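Local atomic coordinates of cupin 2 conserved barrel domain protein (Leptotrichia buccalis, PDB entry 3RNS), a protein that is of unknown function but belongs to the cupin superfamily and folds into two beta-barrel domains built from antiparallel sheets. Residues Y137-V143 and M158-E164; R30-N36 and I106-I110; F15-S21 and N100-I104. All coordinates share one frame. Where two conformers were deposited one is given. Numbering follows the deposited sequence.

How the interactions relate
From the N terminus, strand 13-14 joins the sheet of the second barrel, and the chain then turns into 15-21, the first half of interaction 3, and runs through strand 26-33 into 30-36, the first half of interaction 2. Both wait until strand 101-108 returns: 100-104 closes interaction 3 and 106-110 closes interaction 2, so the two loops cross. They touch where Ile31 CD1 meets Phe15 CZ at 3.7 Å, and both reach the same sheet of the first barrel, through strand 101-108. Interaction 1 follows in series, a local hairpin closure (137-143 with 158-164) in the second barrel, its centre about 31 Å and 29 Å from those of interactions 2 and 3.

Interaction 1 (Y137-V143 and M158-E164); sequences YQEGKIV and MSFWKGE
The apolar centre is Ile142 packed on Phe160: CG2 of Ile142 sits over one ring face, 4.2 Å from the ring centroid in a CH-pi contact, and Ile142 CD1 lies 3.5 Å from Phe160 CE2. Ile142 is m,t and Phe160 has chi1 m. Met158, present as selenomethionine, adds its CE 3.6 Å from Ile142 CG2, and Leu166 packs against both Ile142 and Phe160. Ile142 faces Phe160 as an antiparallel non-hydrogen-bonded pair (CA-CA 4.6 Å), with Ile142 CA 3.1 Å from Ser159 O. Val143 and Ser159 form the next, hydrogen-bonded pair (CA-CA 5.2 Å): Val143 N to Ser159 O and Ser159 N to Val143 O, both 2.9 Å, with side chains on the other face. This is the open end of the hairpin of strands 142-150 and 153-160, the former an outermost strand of its sheet in the second cupin barrel. Beyond it, Trp161 N donates to Lys141 O (3.0 Å), and each segment bends through a type II turn, Gln138-Lys141 and Trp161-Glu164, with Gly140 and Gly163 at the positive-phi positions. Trp161 (chi1 t) lays one face of its indole against the first turn: Glu139 CA stands 3.8 Å from the six-membered ring centroid, and Gly140 N is 3.3 Å from Trp161 CG. Tyr137 CD1 packs 3.8 Å from Ser159 CB, its OH bonded to Asp181. At the polar edge one water accepts from Gln138 N (3.0 Å) and donates to Lys141 O (2.9 Å) and Ser159 OG (3.0 Å); Ser159 OG also bonds Glu136 O.

Interaction 2 (R30-N36 and I106-I110); sequences RILNQPN and IGEKI
The turn of the beta hairpin formed by strands 26-33 and 37-44 meets the tail of strand 101-108 here, at one end of a sheet in the first cupin barrel. Strand 26-33 carries a classic beta bulge, Ile31 and Leu32 both opposite Ile39, before the chain turns through Gln34 and Pro35. Asn36, just ahead of strand 37-44, lies alongside Lys109 (CA-CA 4.8 Å). Its backbone O accepts from Lys109 N at 3.0 Å and is 3.5 Å from Glu108 CA. The Asn36 side chain (chi1 t) continues the pairing: OD1 accepts from Ile110 N at 2.7 Å, while ND2 gives Ile110 O a weak bond of 3.3 Å and also bonds Asn152 OD1. Ile110 is the last ordered residue before a gap in the model. Lys109 points its CB toward the turn and runs out in an extended m,t,t,t chain, so that NZ donates to Asn33 OD1 at 2.7 Å and to Gln34 O at 2.9 Å. Arg30, which makes a cation-pi contact with Tyr38, sends NH1 to the same Asn33 OD1 at 2.9 Å. Arg30 NH1 and Lys109 NZ thus stand only 3.7 Å apart: two positive charges share one neutral amide oxygen, which probably offsets part of their repulsion; an acetate ion, probably from the crystallisation liquor, lies beside Arg30, as would suit a locally positive surface.

Interaction 3 (F15-S21 and N100-I104); sequences FNRLITS and NLKLI
Segment 100-104 enters strand 101-108, whose side chains alternate between the two faces of its sheet; segment 15-21 is a single helical turn, closed by Ile19 N to Phe15 O (3.1 Å), followed by an extended tail from Ile19. Asn100 (chi1 t) comes first and points toward that tail. Its OD1 accepts from a water (2.8 Å) that in turn accepts from Ser21 N (2.9 Å). Asn100 ND2 is 3.2 Å from Ser21 OG and donates to Leu44 O and Ser43 OG; Ser21 OG also bonds Ser43 OG. Leu101 turns away, onto Cys63 and Ile95. Lys102 is the centre of the contact: in an m,t,t,t conformation its chain stretches straight to the helix end, where NZ donates to Asn16 OD1 at 2.9 Å and to Ile19 O at 2.8 Å. Asn16 O also lies 2.8 Å from Lys102 NZ, so oxygens gather around the ammonium as the helix gives out. Leu103, like Leu101, points away and packs on Ile95. Ile104 (m,t) leaves the strand sideways, but its end swings to the helix, placing CD1 4.3 Å from Phe15 CD2 at the edge of the ring. The short helix thus rests on one face of the first cupin barrel's sheet: Phe15 packs on Ile31, Leu41 and Phe64, from strands 26-33, 37-44 and 59-65, and Ile19 touches Val27, while Leu101 and Leu103 on the other face meet strand 93-97.

Interaction 1 (Y137-V143 and M158-E164)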
# COMPACT_ATOMS: atom_id res chain seq x y z
N TYR A 137 17.80 6.66 1.48
CA TYR A 137 18.71 5.95 2.37
C TYR A 137 19.74 6.88 3.07
O TYR A 137 20.31 7.82 2.46
CB TYR A 137 19.46 4.84 1.61
CG TYR A 137 18.59 3.72 1.12
CD1 TYR A 137 17.86 2.94 2.00
CD2 TYR A 137 18.54 3.40 -0.23
CE1 TYR A 137 17.04 1.95 1.55
CE2 TYR A 137 17.75 2.35 -0.68
CZ TYR A 137 17.02 1.64 0.22
OH TYR A 137 16.22 0.63 -0.20
N GLN A 138 19.98 6.63 4.36
CA GLN A 138 21.05 7.26 5.12
C GLN A 138 21.78 6.19 5.91
O GLN A 138 21.18 5.34 6.56
CB GLN A 138 20.49 8.36 6.02
CG GLN A 138 19.80 9.51 5.21
CD GLN A 138 19.26 10.66 6.07
OE1 GLN A 138 19.79 10.97 7.13
NE2 GLN A 138 18.19 11.30 5.59
N GLU A 139 23.09 6.28 5.90
CA GLU A 139 23.94 5.22 6.44
C GLU A 139 23.73 5.04 7.96
O GLU A 139 23.85 5.99 8.75
CB GLU A 139 25.43 5.53 6.15
CG GLU A 139 26.34 4.37 6.54
CD GLU A 139 27.84 4.63 6.33
OE1 GLU A 139 28.25 5.77 6.02
OE2 GLU A 139 28.59 3.64 6.48
N GLY A 140 23.45 3.80 8.34
CA GLY A 140 23.25 3.42 9.74
C GLY A 140 21.92 3.89 10.30
O GLY A 140 21.71 3.76 11.49
N LYS A 141 21.01 4.38 9.43
CA LYS A 141 19.79 5.06 9.89
C LYS A 141 18.51 4.45 9.34
O LYS A 141 18.52 3.75 8.32
CB LYS A 141 19.85 6.54 9.52
CG LYS A 141 20.93 7.22 10.27
CD LYS A 141 21.32 8.53 9.73
CE LYS A 141 22.49 9.08 10.52
NZ LYS A 141 22.99 10.24 9.68
N ILE A 142 17.43 4.72 10.06
CA ILE A 142 16.04 4.52 9.60
C ILE A 142 15.44 5.91 9.41
O ILE A 142 15.57 6.76 10.31
CB ILE A 142 15.21 3.78 10.62
CG1 ILE A 142 15.81 2.41 10.92
CG2 ILE A 142 13.71 3.61 10.15
CD1 ILE A 142 15.05 1.53 11.98
N VAL A 143 14.92 6.19 8.23
CA VAL A 143 14.30 7.49 7.93
C VAL A 143 12.85 7.21 7.73
O VAL A 143 12.50 6.34 6.92
CB VAL A 143 14.83 8.13 6.64
CG1 VAL A 143 14.16 9.52 6.44
CG2 VAL A 143 16.37 8.21 6.71
N MSE A 158 9.23 4.32 4.99
CA MSE A 158 10.48 4.21 5.75
C MSE A 158 11.59 3.64 4.93
O MSE A 158 11.34 2.77 4.10
CB MSE A 158 10.29 3.33 6.99
CG MSE A 158 8.96 3.58 7.74
SE MSE A 158 8.78 2.44 9.35
CE MSE A 158 10.18 3.13 10.40
N SER A 159 12.80 4.14 5.12
CA SER A 159 14.02 3.53 4.57
C SER A 159 14.86 2.99 5.72
O SER A 159 14.95 3.62 6.81
CB SER A 159 14.83 4.52 3.74
OG SER A 159 15.38 5.57 4.55
N PHE A 160 15.45 1.80 5.51
CA PHE A 160 16.26 1.13 6.53
C PHE A 160 17.62 0.88 5.86
O PHE A 160 17.69 0.27 4.76
CB PHE A 160 15.69 -0.25 6.90
CG PHE A 160 14.48 -0.25 7.76
CD1 PHE A 160 13.24 0.15 7.26
CD2 PHE A 160 14.53 -0.73 9.09
CE1 PHE A 160 12.08 0.11 8.07
CE2 PHE A 160 13.38 -0.76 9.88
CZ PHE A 160 12.18 -0.32 9.38
N TRP A 161 18.69 1.35 6.48
CA TRP A 161 20.01 0.94 6.07
C TRP A 161 20.25 -0.48 6.60
O TRP A 161 19.83 -0.83 7.70
CB TRP A 161 21.07 1.90 6.61
CG TRP A 161 22.38 1.71 5.97
CD1 TRP A 161 23.42 0.94 6.45
CD2 TRP A 161 22.83 2.29 4.74
NE1 TRP A 161 24.48 1.04 5.60
CE2 TRP A 161 24.14 1.83 4.52
CE3 TRP A 161 22.25 3.18 3.82
CZ2 TRP A 161 24.90 2.22 3.41
CZ3 TRP A 161 22.99 3.53 2.68
CH2 TRP A 161 24.32 3.07 2.50
N LYS A 162 20.97 -1.28 5.82
CA LYS A 162 21.34 -2.63 6.23
C LYS A 162 21.87 -2.67 7.65
O LYS A 162 22.70 -1.84 8.04
CB LYS A 162 22.41 -3.15 5.28
CG LYS A 162 22.93 -4.49 5.66
CD LYS A 162 24.02 -4.92 4.76
CE LYS A 162 24.48 -6.30 5.16
NZ LYS A 162 25.63 -6.63 4.28
N GLY A 163 21.38 -3.61 8.46
CA GLY A 163 21.77 -3.69 9.86
C GLY A 163 20.86 -2.97 10.81
O GLY A 163 20.97 -3.17 12.00
N GLU A 164 19.99 -2.08 10.33
CA GLU A 164 19.04 -1.41 11.22
C GLU A 164 17.81 -2.28 11.42
O GLU A 164 17.48 -3.10 10.58
CB GLU A 164 18.64 0.01 10.73
CG GLU A 164 19.56 1.16 11.24
CD GLU A 164 19.41 1.50 12.76
OE1 GLU A 164 18.35 1.24 13.40
OE2 GLU A 164 20.37 2.04 13.31
O HOH W 1 18.07 4.77 5.64

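Interaction 2 (R30-N36 and I106-I110)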
# COMPACT_ATOMS: atom_id res chain seq x y z
N ARG A 30 -11.26 -7.00 -1.60
CA ARG A 30 -11.02 -6.34 -0.35
C ARG A 30 -9.98 -7.17 0.41
O ARG A 30 -10.09 -8.40 0.51
CB ARG A 30 -12.29 -6.19 0.45
CG ARG A 30 -12.05 -5.41 1.72
CD ARG A 30 -13.17 -4.50 2.06
NE ARG A 30 -13.42 -3.44 1.09
CZ ARG A 30 -14.27 -2.43 1.32
NH1 ARG A 30 -14.87 -2.33 2.48
NH2 ARG A 30 -14.49 -1.49 0.41
N ILE A 31 -8.96 -6.54 0.93
CA ILE A 31 -8.01 -7.34 1.68
C ILE A 31 -8.04 -7.08 3.23
O ILE A 31 -7.80 -7.99 3.98
CB ILE A 31 -6.60 -7.29 1.12
CG1 ILE A 31 -6.07 -5.92 1.11
CG2 ILE A 31 -6.48 -7.85 -0.37
CD1 ILE A 31 -4.54 -5.95 0.79
N LEU A 32 -8.29 -5.83 3.66
CA LEU A 32 -8.50 -5.50 5.08
C LEU A 32 -9.74 -4.65 5.16
O LEU A 32 -9.93 -3.77 4.34
CB LEU A 32 -7.31 -4.69 5.65
CG LEU A 32 -6.05 -5.42 6.12
CD1 LEU A 32 -5.34 -6.12 4.98
CD2 LEU A 32 -5.10 -4.41 6.84
N ASN A 33 -10.57 -4.89 6.16
CA ASN A 33 -11.82 -4.17 6.28
C ASN A 33 -12.10 -3.88 7.75
O ASN A 33 -12.12 -4.79 8.56
CB ASN A 33 -12.95 -5.02 5.69
CG ASN A 33 -14.19 -4.21 5.28
OD1 ASN A 33 -14.16 -2.98 5.20
ND2 ASN A 33 -15.29 -4.92 5.00
N GLN A 34 -12.28 -2.61 8.09
CA GLN A 34 -12.63 -2.19 9.45
C GLN A 34 -13.85 -1.27 9.37
O GLN A 34 -14.26 -0.85 8.27
CB GLN A 34 -11.44 -1.48 10.06
CG GLN A 34 -10.22 -2.35 10.29
CD GLN A 34 -10.38 -3.33 11.45
OE1 GLN A 34 -11.39 -3.31 12.16
NE2 GLN A 34 -9.39 -4.19 11.64
N PRO A 35 -14.47 -0.95 10.53
CA PRO A 35 -15.68 -0.14 10.45
C PRO A 35 -15.51 1.19 9.73
O PRO A 35 -16.43 1.57 9.02
CB PRO A 35 -16.07 0.07 11.93
CG PRO A 35 -15.42 -1.09 12.66
CD PRO A 35 -14.15 -1.35 11.91
N ASN A 36 -14.34 1.84 9.82
CA ASN A 36 -14.18 3.13 9.12
C ASN A 36 -12.94 3.28 8.26
O ASN A 36 -12.59 4.39 7.87
CB ASN A 36 -14.27 4.32 10.09
CG ASN A 36 -14.63 5.64 9.38
OD1 ASN A 36 -15.57 5.70 8.58
ND2 ASN A 36 -13.87 6.70 9.66
N ILE A 106 -6.84 2.59 -0.56
CA ILE A 106 -6.97 2.70 0.88
C ILE A 106 -8.03 3.76 1.07
O ILE A 106 -7.91 4.83 0.51
CB ILE A 106 -5.65 3.12 1.57
CG1 ILE A 106 -4.49 2.21 1.18
CG2 ILE A 106 -5.79 3.07 3.06
CD1 ILE A 106 -3.68 2.69 -0.03
N GLY A 107 -9.08 3.44 1.78
CA GLY A 107 -10.13 4.36 2.00
C GLY A 107 -10.52 4.54 3.44
O GLY A 107 -10.41 3.61 4.22
N GLU A 108 -10.95 5.77 3.77
CA GLU A 108 -11.70 6.09 5.00
C GLU A 108 -13.17 6.05 4.62
O GLU A 108 -13.56 6.67 3.62
CB GLU A 108 -11.40 7.50 5.50
CG GLU A 108 -10.08 7.71 6.26
CD GLU A 108 -10.24 8.72 7.41
OE1 GLU A 108 -10.73 9.86 7.16
OE2 GLU A 108 -9.92 8.38 8.58
N LYS A 109 -13.99 5.38 5.40
CA LYS A 109 -15.39 5.31 5.01
C LYS A 109 -16.15 6.67 5.24
O LYS A 109 -16.77 7.20 4.29
CB LYS A 109 -16.05 4.06 5.61
CG LYS A 109 -15.44 2.79 5.01
CD LYS A 109 -16.17 1.50 5.37
CE LYS A 109 -15.24 0.29 5.16
NZ LYS A 109 -15.79 -0.93 5.77
N ILE A 110 -16.03 7.26 6.44
CA ILE A 110 -16.65 8.59 6.70
C ILE A 110 -15.65 9.66 7.17
O ILE A 110 -14.65 9.35 7.82
CB ILE A 110 -17.82 8.48 7.71
CG1 ILE A 110 -19.02 7.76 7.08
CG2 ILE A 110 -18.28 9.91 8.19
CD1 ILE A 110 -20.28 7.72 7.99

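Interaction 3 (F15-S21 and N100-I104)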
# COMPACT_ATOMS: atom_id res chain seq x y z
N PHE A 15 1.24 -9.15 -4.77
CA PHE A 15 -0.09 -8.68 -5.26
C PHE A 15 -0.16 -8.70 -6.76
O PHE A 15 -1.22 -8.95 -7.32
CB PHE A 15 -0.42 -7.27 -4.73
CG PHE A 15 -0.72 -7.24 -3.26
CD1 PHE A 15 -0.99 -8.41 -2.57
CD2 PHE A 15 -0.74 -6.05 -2.56
CE1 PHE A 15 -1.34 -8.38 -1.22
CE2 PHE A 15 -1.07 -6.02 -1.23
CZ PHE A 15 -1.36 -7.17 -0.55
N ASN A 16 0.98 -8.49 -7.42
CA ASN A 16 1.00 -8.61 -8.86
C ASN A 16 0.52 -10.01 -9.37
O ASN A 16 -0.14 -10.14 -10.41
CB ASN A 16 2.39 -8.23 -9.42
CG ASN A 16 2.25 -7.27 -10.58
OD1 ASN A 16 1.37 -7.44 -11.48
ND2 ASN A 16 3.00 -6.16 -10.49
N ARG A 17 0.79 -11.05 -8.61
CA ARG A 17 0.36 -12.38 -8.94
C ARG A 17 -1.03 -12.62 -8.36
O ARG A 17 -1.79 -13.40 -8.90
CB ARG A 17 1.35 -13.42 -8.35
CG ARG A 17 0.98 -14.82 -8.52
CD ARG A 17 1.01 -15.14 -10.06
NE ARG A 17 0.58 -16.50 -10.33
CZ ARG A 17 -0.67 -16.91 -10.43
NH1 ARG A 17 -1.70 -16.07 -10.32
NH2 ARG A 17 -0.90 -18.17 -10.68
N LEU A 18 -1.33 -12.01 -7.21
CA LEU A 18 -2.61 -12.31 -6.51
C LEU A 18 -3.78 -11.83 -7.31
O LEU A 18 -4.79 -12.48 -7.35
CB LEU A 18 -2.67 -11.67 -5.14
CG LEU A 18 -3.88 -12.05 -4.26
CD1 LEU A 18 -4.00 -13.57 -3.91
CD2 LEU A 18 -3.76 -11.28 -3.02
N ILE A 19 -3.65 -10.69 -7.97
CA ILE A 19 -4.79 -10.08 -8.66
C ILE A 19 -4.41 -9.77 -10.10
O ILE A 19 -3.40 -9.13 -10.40
CB ILE A 19 -5.36 -8.80 -7.92
CG1 ILE A 19 -6.72 -8.38 -8.50
CG2 ILE A 19 -4.34 -7.58 -7.93
CD1 ILE A 19 -7.63 -7.58 -7.54
N THR A 20 -5.25 -10.26 -11.00
CA THR A 20 -5.01 -10.16 -12.41
C THR A 20 -6.39 -9.92 -13.09
O THR A 20 -7.43 -10.20 -12.49
CB THR A 20 -4.32 -11.51 -12.94
OG1 THR A 20 -5.27 -12.56 -12.90
CG2 THR A 20 -3.06 -11.95 -12.13
N SER A 21 -6.38 -9.33 -14.29
CA SER A 21 -7.60 -9.17 -15.09
C SER A 21 -7.36 -9.65 -16.54
O SER A 21 -6.27 -9.54 -17.06
CB SER A 21 -8.10 -7.71 -15.05
OG SER A 21 -7.05 -6.76 -15.14
N ASN A 100 -2.43 -2.60 -18.33
CA ASN A 100 -2.99 -3.31 -17.16
C ASN A 100 -2.60 -2.60 -15.85
O ASN A 100 -1.51 -2.77 -15.36
CB ASN A 100 -2.51 -4.75 -17.16
CG ASN A 100 -3.15 -5.61 -16.03
OD1 ASN A 100 -2.64 -6.69 -15.78
ND2 ASN A 100 -4.27 -5.15 -15.38
N LEU A 101 -3.51 -1.78 -15.35
CA LEU A 101 -3.27 -0.92 -14.20
C LEU A 101 -3.69 -1.64 -12.94
O LEU A 101 -4.80 -2.15 -12.86
CB LEU A 101 -4.08 0.35 -14.36
CG LEU A 101 -3.90 1.34 -13.23
CD1 LEU A 101 -2.42 1.85 -13.14
CD2 LEU A 101 -4.92 2.44 -13.42
N LYS A 102 -2.78 -1.72 -11.97
CA LYS A 102 -3.10 -2.36 -10.72
C LYS A 102 -2.88 -1.38 -9.59
O LYS A 102 -1.87 -0.64 -9.55
CB LYS A 102 -2.28 -3.64 -10.51
CG LYS A 102 -2.58 -4.70 -11.60
CD LYS A 102 -1.85 -5.97 -11.34
CE LYS A 102 -2.07 -7.00 -12.46
NZ LYS A 102 -1.31 -8.24 -12.12
N LEU A 103 -3.79 -1.37 -8.63
CA LEU A 103 -3.81 -0.32 -7.61
C LEU A 103 -4.13 -0.93 -6.28
O LEU A 103 -5.00 -1.85 -6.20
CB LEU A 103 -4.90 0.68 -7.94
CG LEU A 103 -4.83 1.51 -9.23
CD1 LEU A 103 -6.11 2.26 -9.40
CD2 LEU A 103 -3.62 2.46 -9.22
N ILE A 104 -3.47 -0.45 -5.23
CA ILE A 104 -3.96 -0.62 -3.88
C ILE A 104 -4.81 0.62 -3.58
O ILE A 104 -4.34 1.74 -3.76
CB ILE A 104 -2.82 -0.68 -2.80
CG1 ILE A 104 -1.75 -1.72 -3.15
CG2 ILE A 104 -3.44 -0.95 -1.42
CD1 ILE A 104 -0.60 -1.82 -2.14
O HOH W 2 -3.57 -9.23 -14.92